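Local coordinates for DNA polymerase III subunit beta (Helicobacter pylori 26695, PDB 4S3I), which tethers DNA polymerases and other proteins to DNA, giving the replication machinery its processivity, at residues F339-N344 with S348-Q353; L328-A333 with T369-I374; E119-D124 with G223-I228. One frame throughout, in Å; residues are numbered along the deposited sequence.

Contact 1. Residues F339-N344 with S348-Q353; sequences FVLRCN and SPFLIQ
V340 pairs with Q353 and R342 with L351 by reciprocal N-H to O bonds in an antiparallel hairpin whose strand axes, at 167° to each other, come within 4.8 Å; L341 and I352 form the non-hydrogen-bonded pair between them. On the face of V340, R342, L351 and Q353, the extended R342 chain passes L351 and meets Q353 diagonally. Its NE and NH2 each donate to Q353 OE1 at 2.6 Å, a side-on fork closing on one atom. That oxygen lies in the guanidinium plane, yet the amide is turned 82° to it: NH2 sits in the carbonyl plane, NE above it. Q353 CG stands between the backbone N and carbonyl carbon (chi1 70°), which brings the amide up to the arginine, and V340 CG1 covers the centre of one guanidinium face. On the other face L341 CD1 presses against F350 CD1 at 3.4 Å, and F339 CD2 meets I352 CG2 at 4.1 Å. Near the turn one water links N344 N to S348 O, and another links N344 ND2 to P349 O, while N344 OD1 accepts from I256 N. R342 NH1 binds S258 OG and Q353 NE2 binds S368 OG, so the arginine-glutamine pair is fixed from both neighbouring strands; Q353 OE1 and S258 OG are neutral partners, and the arginine charge probably polarises the Q353 carbonyl.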
loop_
_atom_site.group_PDB
_atom_site.type_symbol
_atom_site.label_atom_id
_atom_site.label_comp_id
_atom_site.label_asym_id
_atom_site.label_seq_id
_atom_site.Cartn_x
_atom_site.Cartn_y
_atom_site.Cartn_z
ATOM N N PHE A 339 -14.964 28.362 1.211
ATOM C CA PHE A 339 -15.385 28.058 2.558
ATOM C C PHE A 339 -15.507 29.341 3.365
ATOM O O PHE A 339 -14.971 30.394 2.988
ATOM C CB PHE A 339 -14.430 27.066 3.257
ATOM C CG PHE A 339 -13.076 27.647 3.622
ATOM C CD1 PHE A 339 -12.056 27.721 2.671
ATOM C CD2 PHE A 339 -12.810 28.070 4.923
ATOM C CE1 PHE A 339 -10.801 28.245 2.999
ATOM C CE2 PHE A 339 -11.565 28.586 5.264
ATOM C CZ PHE A 339 -10.545 28.672 4.293
ATOM N N VAL A 340 -16.217 29.247 4.476
ATOM C CA VAL A 340 -16.345 30.368 5.375
ATOM C C VAL A 340 -15.636 30.048 6.660
ATOM O O VAL A 340 -15.855 28.987 7.268
ATOM C CB VAL A 340 -17.809 30.714 5.632
ATOM C CG1 VAL A 340 -17.911 31.822 6.682
ATOM C CG2 VAL A 340 -18.474 31.128 4.330
ATOM N N LEU A 341 -14.763 30.960 7.060
ATOM C CA LEU A 341 -14.059 30.845 8.320
ATOM C C LEU A 341 -14.678 31.861 9.273
ATOM O O LEU A 341 -14.607 33.070 9.020
ATOM C CB LEU A 341 -12.574 31.163 8.107
ATOM C CG LEU A 341 -11.746 31.342 9.374
ATOM C CD1 LEU A 341 -11.670 30.034 10.109
ATOM C CD2 LEU A 341 -10.330 31.841 9.042
ATOM N N ARG A 342 -15.300 31.389 10.351
ATOM C CA ARG A 342 -15.925 32.288 11.324
ATOM C C ARG A 342 -15.119 32.335 12.612
ATOM O O ARG A 342 -14.824 31.299 13.217
ATOM C CB ARG A 342 -17.369 31.859 11.639
ATOM C CG ARG A 342 -18.259 31.673 10.435
ATOM C CD ARG A 342 -19.733 31.579 10.844
ATOM N NE ARG A 342 -20.561 31.088 9.743
ATOM C CZ ARG A 342 -21.029 31.852 8.757
ATOM N NH1 ARG A 342 -20.764 33.155 8.734
ATOM N NH2 ARG A 342 -21.766 31.316 7.789
ATOM N N CYS A 343 -14.782 33.544 13.051
ATOM C CA CYS A 343 -13.886 33.718 14.194
ATOM C C CYS A 343 -14.397 34.757 15.181
ATOM O O CYS A 343 -15.146 35.671 14.819
ATOM C CB CYS A 343 -12.514 34.209 13.723
ATOM S SG CYS A 343 -11.615 33.153 12.562
ATOM N N ASN A 344 -13.958 34.617 16.425
ATOM C CA ASN A 344 -14.048 35.689 17.400
ATOM C C ASN A 344 -12.620 36.082 17.747
ATOM O O ASN A 344 -11.844 36.421 16.858
ATOM C CB ASN A 344 -14.840 35.236 18.630
ATOM C CG ASN A 344 -16.297 35.008 18.317
ATOM O OD1 ASN A 344 -16.959 35.881 17.748
ATOM N ND2 ASN A 344 -16.802 33.821 18.644
ATOM N N SER A 348 -9.978 32.118 20.804
ATOM C CA SER A 348 -11.299 31.488 20.841
ATOM C C SER A 348 -11.499 30.478 19.714
ATOM O O SER A 348 -10.924 30.625 18.636
ATOM C CB SER A 348 -12.407 32.549 20.769
ATOM O OG SER A 348 -12.514 33.257 21.986
ATOM N N PRO A 349 -12.330 29.451 19.967
ATOM C CA PRO A 349 -12.696 28.459 18.950
ATOM C C PRO A 349 -13.213 29.118 17.681
ATOM O O PRO A 349 -13.935 30.123 17.754
ATOM C CB PRO A 349 -13.835 27.682 19.619
ATOM C CG PRO A 349 -13.527 27.763 21.087
ATOM C CD PRO A 349 -12.871 29.110 21.299
ATOM N N PHE A 350 -12.858 28.563 16.528
ATOM C CA PHE A 350 -13.364 29.091 15.272
ATOM C C PHE A 350 -14.014 27.998 14.445
ATOM O O PHE A 350 -13.786 26.810 14.678
ATOM C CB PHE A 350 -12.247 29.757 14.468
ATOM C CG PHE A 350 -11.113 28.832 14.107
ATOM C CD1 PHE A 350 -11.100 28.154 12.888
ATOM C CD2 PHE A 350 -10.049 28.659 14.977
ATOM C CE1 PHE A 350 -10.026 27.314 12.548
ATOM C CE2 PHE A 350 -8.981 27.823 14.652
ATOM C CZ PHE A 350 -8.973 27.151 13.436
ATOM N N LEU A 351 -14.797 28.409 13.457
ATOM C CA LEU A 351 -15.646 27.488 12.726
ATOM C C LEU A 351 -15.254 27.473 11.262
ATOM O O LEU A 351 -14.945 28.520 10.686
ATOM C CB LEU A 351 -17.118 27.914 12.867
ATOM C CG LEU A 351 -18.197 26.929 12.393
ATOM C CD1 LEU A 351 -18.342 25.799 13.403
ATOM C CD2 LEU A 351 -19.540 27.607 12.146
ATOM N N ILE A 352 -15.269 26.287 10.659
ATOM C CA ILE A 352 -15.086 26.158 9.212
ATOM C C ILE A 352 -16.316 25.485 8.640
ATOM O O ILE A 352 -16.744 24.453 9.148
ATOM C CB ILE A 352 -13.807 25.339 8.879
ATOM C CG1 ILE A 352 -12.559 26.164 9.206
ATOM C CG2 ILE A 352 -13.777 24.921 7.404
ATOM C CD1 ILE A 352 -11.264 25.377 9.139
ATOM N N GLN A 353 -16.906 26.069 7.600
ATOM C CA GLN A 353 -18.087 25.465 6.996
ATOM C C GLN A 353 -18.193 25.832 5.527
ATOM O O GLN A 353 -17.440 26.689 5.044
ATOM C CB GLN A 353 -19.361 25.849 7.769
ATOM C CG GLN A 353 -19.769 27.296 7.636
ATOM C CD GLN A 353 -20.912 27.681 8.579
ATOM O OE1 GLN A 353 -21.337 28.833 8.601
ATOM N NE2 GLN A 353 -21.405 26.716 9.360
HETATM O O HOH W 1 -11.954 32.638 16.846
HETATM O O HOH W 2 -15.357 31.697 19.399
#

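Contact 2. Residues L328-A333 with T369-I374; sequences LEALNA and TLMMPI
T369 OG1 has two polar partners, S181 OG on the adjoining strand 179-185 and a water at 2.6 Å from OG1 that connects it to A330 of helix 324-332. The same water donates to A330 O at 2.9 Å, so it bridges the helix backbone and the threonine hydroxyl. A330 O also receives a weak bond from A333 N as the helix runs out, whereas N332 N, still in the regular helix, bonds to L328 O at 2.9 Å. The A330 carbonyl lies in the last turn of the helix, where the helix dipole would probably strengthen its pull on the water proton.

Beside the water bridge the contact is small and apolar. A330 CB sits 3.7 Å from T369 CB, with T369 OG1 at 3.8 Å and T369 CG2 at 4.1 Å from the same methyl, so the alanine meets the branch point of the threonine and both its arms. OG1 lies beside the backbone N (chi1 -56°), the position from which it reaches both the water and S181. Two residues along the strand, M371 also faces the helix and lays its SD 4.4 Å from A330 CB, a looser touch that flanks the methyl. The short alanine side chain is consistent with the close approach of helix and strand, with A330 and T369 CA atoms 5.9 Å apart. L331 points away from the strand and touches K267 of helix 263-273, while A330 also touches I352 of the neighbouring strand 350-354. A helix laid on an antiparallel sheet in this way is characteristic of the ring-shaped DNA sliding factors, in which helices line the central channel and sheets form the outer wall.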
loop_
_atom_site.group_PDB
_atom_site.type_symbol
_atom_site.label_atom_id
_atom_site.label_comp_id
_atom_site.label_asym_id
_atom_site.label_seq_id
_atom_site.Cartn_x
_atom_site.Cartn_y
_atom_site.Cartn_z
ATOM N N LEU A 328 -6.878 21.161 7.542
ATOM C CA LEU A 328 -6.989 20.447 6.274
ATOM C C LEU A 328 -8.169 19.488 6.299
ATOM O O LEU A 328 -8.942 19.408 5.339
ATOM C CB LEU A 328 -5.704 19.675 5.954
ATOM C CG LEU A 328 -4.551 20.500 5.427
ATOM C CD1 LEU A 328 -3.293 19.639 5.267
ATOM C CD2 LEU A 328 -4.941 21.146 4.100
ATOM N N GLU A 329 -8.315 18.755 7.398
ATOM C CA GLU A 329 -9.417 17.809 7.467
ATOM C C GLU A 329 -10.763 18.527 7.428
ATOM O O GLU A 329 -11.700 18.051 6.804
ATOM C CB GLU A 329 -9.274 16.872 8.680
ATOM C CG GLU A 329 -8.045 15.961 8.541
ATOM C CD GLU A 329 -7.971 14.855 9.597
ATOM O OE1 GLU A 329 -7.382 13.801 9.292
ATOM O OE2 GLU A 329 -8.477 15.042 10.723
ATOM N N ALA A 330 -10.849 19.690 8.064
ATOM C CA ALA A 330 -12.103 20.457 8.014
ATOM C C ALA A 330 -12.428 20.875 6.579
ATOM O O ALA A 330 -13.589 20.869 6.165
ATOM C CB ALA A 330 -12.038 21.660 8.937
ATOM N N LEU A 331 -11.397 21.204 5.802
ATOM C CA LEU A 331 -11.619 21.610 4.416
ATOM C C LEU A 331 -12.000 20.398 3.554
ATOM O O LEU A 331 -12.862 20.487 2.674
ATOM C CB LEU A 331 -10.375 22.305 3.848
ATOM C CG LEU A 331 -9.980 23.641 4.492
ATOM C CD1 LEU A 331 -8.758 24.194 3.788
ATOM C CD2 LEU A 331 -11.146 24.668 4.466
ATOM N N ASN A 332 -11.340 19.264 3.798
ATOM C CA ASN A 332 -11.674 18.021 3.086
ATOM C C ASN A 332 -13.152 17.640 3.224
ATOM O O ASN A 332 -13.742 17.033 2.335
ATOM C CB ASN A 332 -10.793 16.856 3.576
ATOM C CG ASN A 332 -9.324 17.051 3.266
ATOM O OD1 ASN A 332 -8.959 17.818 2.371
ATOM N ND2 ASN A 332 -8.463 16.342 4.009
ATOM N N ALA A 333 -13.753 17.999 4.351
ATOM C CA ALA A 333 -15.149 17.645 4.622
ATOM C C ALA A 333 -16.161 18.538 3.901
ATOM O O ALA A 333 -17.370 18.320 4.009
ATOM C CB ALA A 333 -15.407 17.677 6.103
ATOM N N THR A 369 -17.047 22.399 10.998
ATOM C CA THR A 369 -16.099 21.986 12.019
ATOM C C THR A 369 -15.705 23.152 12.922
ATOM O O THR A 369 -15.315 24.232 12.446
ATOM C CB THR A 369 -14.828 21.364 11.410
ATOM O OG1 THR A 369 -15.173 20.263 10.555
ATOM C CG2 THR A 369 -13.900 20.875 12.523
ATOM N N LEU A 370 -15.811 22.929 14.226
ATOM C CA LEU A 370 -15.391 23.911 15.216
ATOM C C LEU A 370 -14.049 23.462 15.792
ATOM O O LEU A 370 -13.907 22.309 16.199
ATOM C CB LEU A 370 -16.441 24.024 16.324
ATOM C CG LEU A 370 -16.072 25.004 17.440
ATOM C CD1 LEU A 370 -16.296 26.445 16.987
ATOM C CD2 LEU A 370 -16.833 24.710 18.729
ATOM N N MET A 371 -13.070 24.366 15.823
ATOM C CA MET A 371 -11.701 24.021 16.223
ATOM C C MET A 371 -11.133 24.989 17.249
ATOM O O MET A 371 -11.399 26.186 17.183
ATOM C CB MET A 371 -10.777 24.048 15.004
ATOM C CG MET A 371 -10.747 22.780 14.201
ATOM S SD MET A 371 -10.096 23.122 12.562
ATOM C CE MET A 371 -8.483 23.792 12.966
ATOM N N MET A 372 -10.331 24.465 18.175
ATOM C CA MET A 372 -9.566 25.298 19.094
ATOM C C MET A 372 -8.313 25.794 18.365
ATOM O O MET A 372 -7.621 25.001 17.720
ATOM C CB MET A 372 -9.124 24.491 20.319
ATOM C CG MET A 372 -10.268 23.896 21.125
ATOM S SD MET A 372 -9.735 22.564 22.235
ATOM C CE MET A 372 -8.553 23.411 23.280
ATOM N N PRO A 373 -8.012 27.106 18.465
ATOM C CA PRO A 373 -6.800 27.638 17.826
ATOM C C PRO A 373 -5.556 27.362 18.662
ATOM O O PRO A 373 -5.672 26.939 19.818
ATOM C CB PRO A 373 -7.065 29.140 17.799
ATOM C CG PRO A 373 -7.888 29.375 19.048
ATOM C CD PRO A 373 -8.810 28.172 19.104
ATOM N N ILE A 374 -4.382 27.595 18.072
ATOM C CA ILE A 374 -3.107 27.532 18.786
ATOM C C ILE A 374 -2.758 28.954 19.235
ATOM O O ILE A 374 -2.969 29.904 18.480
ATOM C CB ILE A 374 -1.975 27.044 17.857
ATOM C CG1 ILE A 374 -2.433 25.851 17.011
ATOM C CG2 ILE A 374 -0.717 26.728 18.652
ATOM C CD1 ILE A 374 -2.667 24.568 17.822
HETATM O O HOH W 3 -15.686 21.277 8.175
#

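Contact 3. Residues E119-D124 with G223-I228; sequences EFPVID and GMLAVI
L225 pushes its CD1 methyl into the dip between P121 and I123, the two side chains that the extended 119-124 segment turns toward strand 225-229. The methyl lies against the flank of the proline ring, 3.6 Å from P121 CB and 3.9 Å from P121 CG, with leucine and ring crossing at about a right angle. Its other neighbour is I123 CG2, at 4.0 Å from L225 CD1. I123 answers with a bump of its own: CD1 reaches past L225 to V227, 3.8 Å from V227 CG2 and 4.0 Å from V227 CB, the two side chains lying alongside with their ends pointing opposite ways. With CG1 between the backbone N and carbonyl carbon (chi1 61°), I123 splits its arms, one to each strand residue.

Alternation on both segments makes the fit possible. V122 points away from the strand and A226 away from the segment, leaving P121 and I123 to mesh with L225 and V227. F236 of strand 233-238 extends the apolar surface, touching P121 and V227 and taking the ring of F120 edge-to-face. Just before the strand, D222 OD1 holds the N atoms of M224 and L225, fixing the backbone where the strand begins. The fit is that of an extended interdomain connector laid across a face of the antiparallel sheet shared by the N-terminal and central domains, as in bacterial three-domain sliding DNA rings.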
loop_
_atom_site.group_PDB
_atom_site.type_symbol
_atom_site.label_atom_id
_atom_site.label_comp_id
_atom_site.label_asym_id
_atom_site.label_seq_id
_atom_site.Cartn_x
_atom_site.Cartn_y
_atom_site.Cartn_z
ATOM N N GLU A 119 -26.250 -16.207 18.143
ATOM C CA GLU A 119 -27.540 -15.854 17.570
ATOM C C GLU A 119 -27.436 -14.480 16.901
ATOM O O GLU A 119 -26.919 -13.531 17.495
ATOM C CB GLU A 119 -28.614 -15.815 18.658
ATOM C CG GLU A 119 -29.910 -16.514 18.274
ATOM C CD GLU A 119 -31.111 -16.035 19.087
ATOM O OE1 GLU A 119 -30.922 -15.253 20.049
ATOM O OE2 GLU A 119 -32.248 -16.435 18.751
ATOM N N PHE A 120 -27.900 -14.380 15.660
ATOM C CA PHE A 120 -27.975 -13.092 14.982
ATOM C C PHE A 120 -29.224 -12.377 15.504
ATOM O O PHE A 120 -30.333 -12.884 15.377
ATOM C CB PHE A 120 -28.083 -13.292 13.481
ATOM C CG PHE A 120 -27.701 -12.078 12.687
ATOM C CD1 PHE A 120 -26.432 -11.969 12.136
ATOM C CD2 PHE A 120 -28.609 -11.044 12.492
ATOM C CE1 PHE A 120 -26.068 -10.848 11.404
ATOM C CE2 PHE A 120 -28.261 -9.925 11.762
ATOM C CZ PHE A 120 -26.985 -9.823 11.213
ATOM N N PRO A 121 -29.045 -11.192 16.095
ATOM C CA PRO A 121 -30.119 -10.509 16.828
ATOM C C PRO A 121 -31.209 -9.907 15.936
ATOM O O PRO A 121 -30.936 -9.480 14.812
ATOM C CB PRO A 121 -29.373 -9.374 17.535
ATOM C CG PRO A 121 -28.214 -9.066 16.603
ATOM C CD PRO A 121 -27.793 -10.410 16.068
ATOM N N VAL A 122 -32.439 -9.882 16.437
ATOM C CA VAL A 122 -33.462 -9.023 15.850
ATOM C C VAL A 122 -33.956 -8.065 16.927
ATOM O O VAL A 122 -33.992 -8.407 18.112
ATOM C CB VAL A 122 -34.667 -9.791 15.268
ATOM C CG1 VAL A 122 -34.221 -10.887 14.302
ATOM C CG2 VAL A 122 -35.496 -10.342 16.378
ATOM N N ILE A 123 -34.335 -6.863 16.514
ATOM C CA ILE A 123 -34.763 -5.858 17.470
ATOM C C ILE A 123 -36.231 -5.490 17.288
ATOM O O ILE A 123 -36.810 -5.710 16.220
ATOM C CB ILE A 123 -33.919 -4.587 17.330
ATOM C CG1 ILE A 123 -34.093 -3.987 15.926
ATOM C CG2 ILE A 123 -32.446 -4.896 17.615
ATOM C CD1 ILE A 123 -33.332 -2.667 15.702
ATOM N N ASP A 124 -36.819 -4.937 18.343
ATOM C CA ASP A 124 -38.102 -4.251 18.248
ATOM C C ASP A 124 -37.786 -2.764 18.251
ATOM O O ASP A 124 -37.568 -2.174 19.309
ATOM C CB ASP A 124 -38.996 -4.593 19.435
ATOM C CG ASP A 124 -39.965 -5.729 19.139
ATOM O OD1 ASP A 124 -40.142 -6.590 20.031
ATOM O OD2 ASP A 124 -40.556 -5.755 18.033
ATOM N N GLY A 223 -32.304 1.239 20.884
ATOM C CA GLY A 223 -31.602 1.921 21.955
ATOM C C GLY A 223 -30.468 1.076 22.508
ATOM O O GLY A 223 -29.710 1.532 23.367
ATOM N N MET A 224 -30.347 -0.155 22.011
ATOM C CA MET A 224 -29.282 -1.059 22.447
ATOM C C MET A 224 -28.417 -1.496 21.271
ATOM O O MET A 224 -27.189 -1.520 21.359
ATOM C CB MET A 224 -29.876 -2.272 23.175
ATOM C CG MET A 224 -30.587 -1.900 24.463
ATOM S SD MET A 224 -31.361 -3.310 25.277
ATOM C CE MET A 224 -29.925 -4.346 25.572
ATOM N N LEU A 225 -29.074 -1.838 20.169
ATOM C CA LEU A 225 -28.394 -2.194 18.936
ATOM C C LEU A 225 -28.899 -1.267 17.840
ATOM O O LEU A 225 -30.010 -0.731 17.929
ATOM C CB LEU A 225 -28.700 -3.640 18.538
ATOM C CG LEU A 225 -28.409 -4.764 19.537
ATOM C CD1 LEU A 225 -28.868 -6.092 18.968
ATOM C CD2 LEU A 225 -26.921 -4.833 19.880
ATOM N N ALA A 226 -28.089 -1.077 16.811
ATOM C CA ALA A 226 -28.579 -0.475 15.583
ATOM C C ALA A 226 -28.480 -1.520 14.480
ATOM O O ALA A 226 -27.484 -2.250 14.384
ATOM C CB ALA A 226 -27.793 0.754 15.227
ATOM N N VAL A 227 -29.511 -1.581 13.648
ATOM C CA VAL A 227 -29.568 -2.532 12.551
ATOM C C VAL A 227 -29.765 -1.790 11.232
ATOM O O VAL A 227 -30.681 -0.976 11.100
ATOM C CB VAL A 227 -30.708 -3.549 12.774
ATOM C CG1 VAL A 227 -30.893 -4.439 11.541
ATOM C CG2 VAL A 227 -30.424 -4.387 14.013
ATOM N N ILE A 228 -28.905 -2.066 10.256
ATOM C CA ILE A 228 -29.018 -1.427 8.953
ATOM C C ILE A 228 -29.259 -2.487 7.889
ATOM O O ILE A 228 -28.536 -3.489 7.833
ATOM C CB ILE A 228 -27.754 -0.622 8.627
ATOM C CG1 ILE A 228 -27.585 0.506 9.646
ATOM C CG2 ILE A 228 -27.811 -0.057 7.224
ATOM C CD1 ILE A 228 -26.305 1.315 9.465
#

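From the N terminus, the chain first passes the connector 119-124 and, nearly a hundred residues later, returns at 223-228 to close contact 3, which binds the link between the first two domains to the sheet they share. Contacts 1 and 2 both come after contact 3 has closed, on the opposite side of the chain's centre. Contact 2 closes the larger loop, from helix 324-332 to strand 368-371; contact 1, the hairpin, closes a short one within it. The two touch through strands 350-354 and 368-371, neighbours in the sheet that joins the central and C-terminal domains. Contact 3 stays about 20 Å from contact 2, nearest atoms measured.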